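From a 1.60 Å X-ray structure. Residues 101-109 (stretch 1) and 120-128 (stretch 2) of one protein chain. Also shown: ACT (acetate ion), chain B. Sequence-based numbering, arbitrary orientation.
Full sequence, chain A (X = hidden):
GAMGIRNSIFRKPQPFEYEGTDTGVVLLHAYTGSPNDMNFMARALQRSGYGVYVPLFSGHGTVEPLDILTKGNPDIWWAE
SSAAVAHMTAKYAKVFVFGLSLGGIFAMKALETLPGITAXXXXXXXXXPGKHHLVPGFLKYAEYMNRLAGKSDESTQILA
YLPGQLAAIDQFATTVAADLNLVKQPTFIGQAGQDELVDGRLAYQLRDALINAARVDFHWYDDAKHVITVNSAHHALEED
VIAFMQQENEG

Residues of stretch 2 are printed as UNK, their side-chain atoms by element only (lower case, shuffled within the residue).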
ATOM      1  N   SER A 101      -3.808  -1.361   0.631  1.00 14.50           N
ATOM      2  CA  SER A 101      -4.603  -0.856   1.778  1.00 14.75           C
ATOM      3  C   SER A 101      -3.688  -0.396   2.922  1.00 14.83           C
ATOM      4  O   SER A 101      -3.786   0.744   3.389  1.00 15.32           O
ATOM      5  CB  SER A 101      -5.652  -1.856   2.279  1.00 14.97           C
ATOM      6  OG  SER A 101      -6.686  -2.080   1.336  1.00 15.71           O
ATOM      7  N   LEU A 102      -2.787  -1.266   3.346  1.00 14.29           N
ATOM      8  CA  LEU A 102      -1.861  -0.932   4.423  1.00 14.14           C
ATOM      9  C   LEU A 102      -0.882   0.152   3.973  1.00 14.34           C
ATOM     10  O   LEU A 102      -0.802   1.221   4.582  1.00 14.42           O
ATOM     11  CB  LEU A 102      -1.109  -2.183   4.893  1.00 14.99           C
ATOM     12  CG  LEU A 102      -0.072  -1.918   5.978  1.00 14.57           C
ATOM     13  CD1 LEU A 102      -0.710  -1.504   7.315  1.00 16.12           C
ATOM     14  CD2 LEU A 102       0.808  -3.156   6.144  1.00 16.70           C
ATOM     15  N   GLY A 103      -0.145  -0.117   2.896  1.00 13.82           N
ATOM     16  CA  GLY A 103       0.815   0.851   2.366  1.00 13.97           C
ATOM     17  C   GLY A 103       0.159   2.194   2.093  1.00 13.65           C
ATOM     18  O   GLY A 103       0.791   3.242   2.253  1.00 15.03           O
ATOM     19  N   GLY A 104      -1.105   2.160   1.668  1.00 14.28           N
ATOM     20  CA  GLY A 104      -1.857   3.386   1.342  1.00 14.71           C
ATOM     21  C   GLY A 104      -2.160   4.278   2.536  1.00 14.78           C
ATOM     22  O   GLY A 104      -2.284   5.490   2.392  1.00 15.11           O
ATOM     23  N   ILE A 105      -2.286   3.690   3.721  1.00 14.52           N
ATOM     24  CA  ILE A 105      -2.436   4.479   4.945  1.00 14.60           C
ATOM     25  C   ILE A 105      -1.183   5.338   5.080  1.00 14.63           C
ATOM     26  O   ILE A 105      -1.274   6.538   5.332  1.00 15.53           O
ATOM     27  CB  ILE A 105      -2.582   3.577   6.199  1.00 13.95           C
ATOM     28  CG1 ILE A 105      -3.909   2.822   6.156  1.00 14.84           C
ATOM     29  CG2 ILE A 105      -2.502   4.402   7.517  1.00 14.24           C
ATOM     30  CD1 ILE A 105      -3.924   1.616   7.114  1.00 16.04           C
ATOM     31  N   PHE A 106      -0.017   4.724   4.889  1.00 14.51           N
ATOM     32  CA  PHE A 106       1.243   5.446   5.033  1.00 14.42           C
ATOM     33  C   PHE A 106       1.481   6.417   3.873  1.00 14.56           C
ATOM     34  O   PHE A 106       2.034   7.490   4.079  1.00 14.68           O
ATOM     35  CB  PHE A 106       2.402   4.468   5.199  1.00 14.93           C
ATOM     36  CG  PHE A 106       2.169   3.475   6.311  1.00 13.72           C
ATOM     37  CD1 PHE A 106       1.864   3.922   7.584  1.00 15.77           C
ATOM     38  CD2 PHE A 106       2.210   2.106   6.075  1.00 15.81           C
ATOM     39  CE1 PHE A 106       1.630   3.014   8.618  1.00 15.73           C
ATOM     40  CE2 PHE A 106       1.987   1.206   7.099  1.00 15.49           C
ATOM     41  CZ  PHE A 106       1.682   1.655   8.361  1.00 15.40           C
ATOM     42  N   ALA A 107       1.033   6.061   2.665  1.00 14.35           N
ATOM     43  CA  ALA A 107       1.118   6.997   1.530  1.00 14.50           C
ATOM     44  C   ALA A 107       0.355   8.269   1.821  1.00 14.81           C
ATOM     45  O   ALA A 107       0.837   9.373   1.566  1.00 15.24           O
ATOM     46  CB  ALA A 107       0.588   6.368   0.246  1.00 13.98           C
ATOM     47  N   MET A 108      -0.841   8.121   2.384  1.00 14.63           N
ATOM     48  CA  MET A 108      -1.658   9.287   2.701  1.00 15.26           C
ATOM     49  C   MET A 108      -1.025  10.075   3.839  1.00 15.16           C
ATOM     50  O   MET A 108      -1.013  11.309   3.791  1.00 15.83           O
ATOM     51  CB  MET A 108      -3.100   8.892   3.002  1.00 15.75           C
ATOM     52  CG  MET A 108      -3.850   8.306   1.805  1.00 15.84           C
ATOM     53  SD  MET A 108      -3.761   9.274   0.263  1.00 16.14           S
ATOM     54  CE  MET A 108      -4.245  10.904   0.855  1.00 17.65           C
ATOM     55  N   LYS A 109      -0.486   9.403   4.855  1.00 15.06           N
ATOM     56  CA  LYS A 109       0.146  10.127   5.957  1.00 14.82           C
ATOM     57  C   LYS A 109       1.395  10.871   5.460  1.00 15.06           C
ATOM     58  O   LYS A 109       1.709  11.967   5.935  1.00 15.71           O
ATOM     59  CB  LYS A 109       0.485   9.211   7.133  1.00 15.07           C
ATOM     60  CG  LYS A 109       0.770   9.963   8.417  1.00 16.45           C
ATOM     61  CD  LYS A 109       1.077   9.021   9.563  1.00 17.57           C
ATOM     62  CE  LYS A 109       1.307   9.768  10.871  1.00 18.84           C
ATOM     63  NZ  LYS A 109       0.040  10.248  11.501  1.00 18.14           N
ATOM     64  N   UNK A 120       0.503  11.462  -4.914  1.00 15.85           N
ATOM     65  CA  UNK A 120       0.503  10.081  -4.429  1.00 16.27           C
ATOM     66  C   UNK A 120      -0.904   9.596  -4.264  1.00 15.99           C
ATOM     67  O   UNK A 120      -1.833  10.213  -4.766  1.00 16.55           O
ATOM     68  N   UNK A 121      -1.079   8.481  -3.568  1.00 15.31           N
ATOM     69  CA  UNK A 121      -2.418   7.948  -3.368  1.00 15.05           C
ATOM     70  C   UNK A 121      -2.439   6.465  -3.063  1.00 14.86           C
ATOM     71  O   UNK A 121      -1.458   5.905  -2.566  1.00 14.48           O
ATOM     72  N   UNK A 122      -3.570   5.839  -3.356  1.00 14.56           N
ATOM     73  CA  UNK A 122      -3.828   4.483  -2.929  1.00 14.63           C
ATOM     74  C   UNK A 122      -4.357   3.624  -4.067  1.00 15.07           C
ATOM     75  O   UNK A 122      -5.015   4.114  -4.988  1.00 15.10           O
ATOM     76  c   UNK A 122      -4.351   5.395  -0.618  1.00 15.82           C
ATOM     77  c   UNK A 122      -6.225   4.786  -2.207  1.00 14.77           C
ATOM     78  c   UNK A 122      -4.810   4.438  -1.747  1.00 14.74           C
ATOM     79  N   UNK A 123      -4.056   2.339  -3.972  1.00 14.79           N
ATOM     80  CA  UNK A 123      -4.582   1.346  -4.881  1.00 14.29           C
ATOM     81  C   UNK A 123      -5.649   0.478  -4.211  1.00 14.92           C
ATOM     82  O   UNK A 123      -6.145  -0.472  -4.842  1.00 15.56           O
ATOM     83  c   UNK A 123      -3.468   0.430  -5.390  1.00 14.46           C
ATOM     84  c   UNK A 123      -2.313   1.144  -6.049  1.00 14.11           C
ATOM     85  c   UNK A 123       0.007   1.181  -6.656  1.00 15.16           C
ATOM     86  c   UNK A 123      -2.495   2.343  -6.738  1.00 14.49           C
ATOM     87  c   UNK A 123      -1.053   0.577  -6.024  1.00 15.27           C
ATOM     88  c   UNK A 123      -1.418   2.962  -7.363  1.00 14.86           C
ATOM     89  c   UNK A 123      -0.172   2.370  -7.319  1.00 15.70           C
ATOM     90  N   UNK A 124      -5.962   0.776  -2.952  1.00 15.43           N
ATOM     91  CA  UNK A 124      -7.147   0.230  -2.269  1.00 15.12           C
ATOM     92  C   UNK A 124      -7.451   1.064  -1.031  1.00 14.90           C
ATOM     93  O   UNK A 124      -6.611   1.858  -0.575  1.00 14.72           O
ATOM     94  o   UNK A 124      -8.214  -1.861  -1.643  1.00 15.83           O
ATOM     95  c   UNK A 124      -6.952  -1.241  -1.884  1.00 15.57           C
ATOM     96  N   UNK A 125      -8.672   0.921  -0.526  1.00 15.06           N
ATOM     97  CA  UNK A 125      -9.111   1.691   0.647  1.00 15.63           C
ATOM     98  C   UNK A 125      -8.314   1.357   1.893  1.00 15.44           C
ATOM     99  O   UNK A 125      -7.758   0.271   2.013  1.00 15.96           O
ATOM    100  c   UNK A 125     -10.581   1.415   0.896  1.00 15.73           C
ATOM    101  o   UNK A 125     -11.356   1.962  -0.150  1.00 17.90           O
ATOM    102  N   UNK A 126      -8.245   2.303   2.840  1.00 15.37           N
ATOM    103  CA  UNK A 126      -7.502   2.023   4.058  1.00 15.46           C
ATOM    104  C   UNK A 126      -8.159   0.956   4.918  1.00 15.69           C
ATOM    105  O   UNK A 126      -9.328   0.616   4.718  1.00 15.76           O
ATOM    106  c   UNK A 126      -8.853   3.648   2.850  1.00 16.21           C
ATOM    107  c   UNK A 126      -8.692   4.095   4.264  1.00 16.25           C
ATOM    108  c   UNK A 126      -7.499   3.381   4.781  1.00 16.45           C
ATOM    109  N   UNK A 127      -7.383   0.471   5.886  1.00 16.06           N
ATOM    110  CA  UNK A 127      -7.833  -0.469   6.894  1.00 16.19           C
ATOM    111  C   UNK A 127      -8.374   0.355   8.043  1.00 16.69           C
ATOM    112  O   UNK A 127      -7.594   0.947   8.795  1.00 16.82           O
ATOM    113  c   UNK A 127      -4.813  -2.868   6.439  1.00 16.81           C
ATOM    114  c   UNK A 127      -7.076  -2.288   8.486  1.00 15.75           C
ATOM    115  c   UNK A 127      -6.655  -1.354   7.352  1.00 15.83           C
ATOM    116  c   UNK A 127      -6.106  -2.155   6.165  1.00 16.07           C
ATOM    117  N   UNK A 128      -9.701   0.402   8.146  1.00 16.79           N
ATOM    118  CA  UNK A 128     -10.408   1.188   9.174  1.00 16.70           C
ATOM    119  C   UNK A 128     -11.354   0.313   9.997  1.00 17.72           C
ATOM    120  O   UNK A 128     -11.832  -0.721   9.529  1.00 17.59           O
ATOM    121  c   UNK A 128     -10.306   3.491   8.030  1.00 16.59           C
ATOM    122  c   UNK A 128     -11.185   2.339   8.518  1.00 16.81           C
ATOM    123  c   UNK A 128     -11.111   4.432   7.148  1.00 18.38           C
ATOM    124  c   UNK A 128      -9.691   4.283   9.182  1.00 17.72           C
TER
HETATM  125  C   ACT B 245      -3.698  -4.693   1.951  1.00 16.17           C
HETATM  126  O   ACT B 245      -2.926  -4.082   2.750  1.00 15.32           O
HETATM  127  OXT ACT B 245      -3.896  -4.211   0.800  1.00 16.25           O
HETATM  128  CH3 ACT B 245      -4.371  -5.980   2.343  1.00 16.79           C
HETATM  129  O   HOH W   1      -5.167   2.760   1.806  1.00 15.68           O

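Position 120 has no atom beyond the backbone, and its phi/psi of 176/-166 suits a residue without CB; it is Gly-120. No atom of the helix lies within contact distance.

Position 121 is likewise bare. At phi/psi 157/-156 a CB would be jammed against the preceding carbonyl oxygen, which by itself calls for glycine, so this is Gly-121. Its O lies 3.5 Å from Ala-107 CB and its CA 4.1 Å from Met-108 SD, so the helix packs directly on strand backbone.

Position 122 carries three carbons, one bearing the other two. This fork at CB, with no further extension, defines Val-122. Its CA-to-CB bond points toward the helix; CG1 sits 3.7 Å from Gly-104 O and 3.8 Å from Met-108 CG. An ideal CB on Gly-104 would fall 3.0 Å from Val-122 CG1, a clash, so the bare glycine lets the two backbones approach to 4.8 Å between Gly-104 CA and Val-122 CA.

Position 123 shows one carbon followed by a six-carbon ring with no oxygen: Phe-123. Its nearest approach to the helix, CB to Ser-101 N, is 6.3 Å.

Position 124 has one carbon and one oxygen, hence Ser-124. Its CB is 3.3 Å from Ser-101 OG.

Position 125 also has one carbon and one oxygen, giving Ser-125. Its CA-to-CB bond points away from the helix, and its backbone makes the contact: Ser-101 OG donates a hydrogen bond to Ser-125 O at 2.7 Å.

Position 126 has three carbons closing a ring onto the backbone N, which identifies Pro-126. Its CB meets Ile-105 CG1 at 3.9 Å.

Position 127 has four carbons, forked at the first, with one arm two carbons long: Ile-127. Its CD1 lies 4.1 Å from Leu-102 CB, its CG1 3.9 Å from Ser-101 CB, and its CB 4.0 Å from Ile-105 CD1.

Position 128 also has four carbons, but forked at the second: Leu-128. It makes no contact with the helix.

The contact combines close backbone packing with one direct hydrogen bond. Helix and strand axes run at 149°, nearer antiparallel than parallel, and approach to 7.2 Å. Beyond the strand, the loop anchors to Ser-101, and water 1 O lies 2.9 Å from both Ser-101 O and Ser-124 O, placed to bridge the two carbonyls. Apolar contacts from Ile-105 and Met-108 complete the 447 Å² interface. At the same helix end, acetate OXT and O accept hydrogen bonds from Ser-101 N and Leu-102 N, respectively, each at 2.9 Å.

Stretch 2 120-128: GGVFSSPIL
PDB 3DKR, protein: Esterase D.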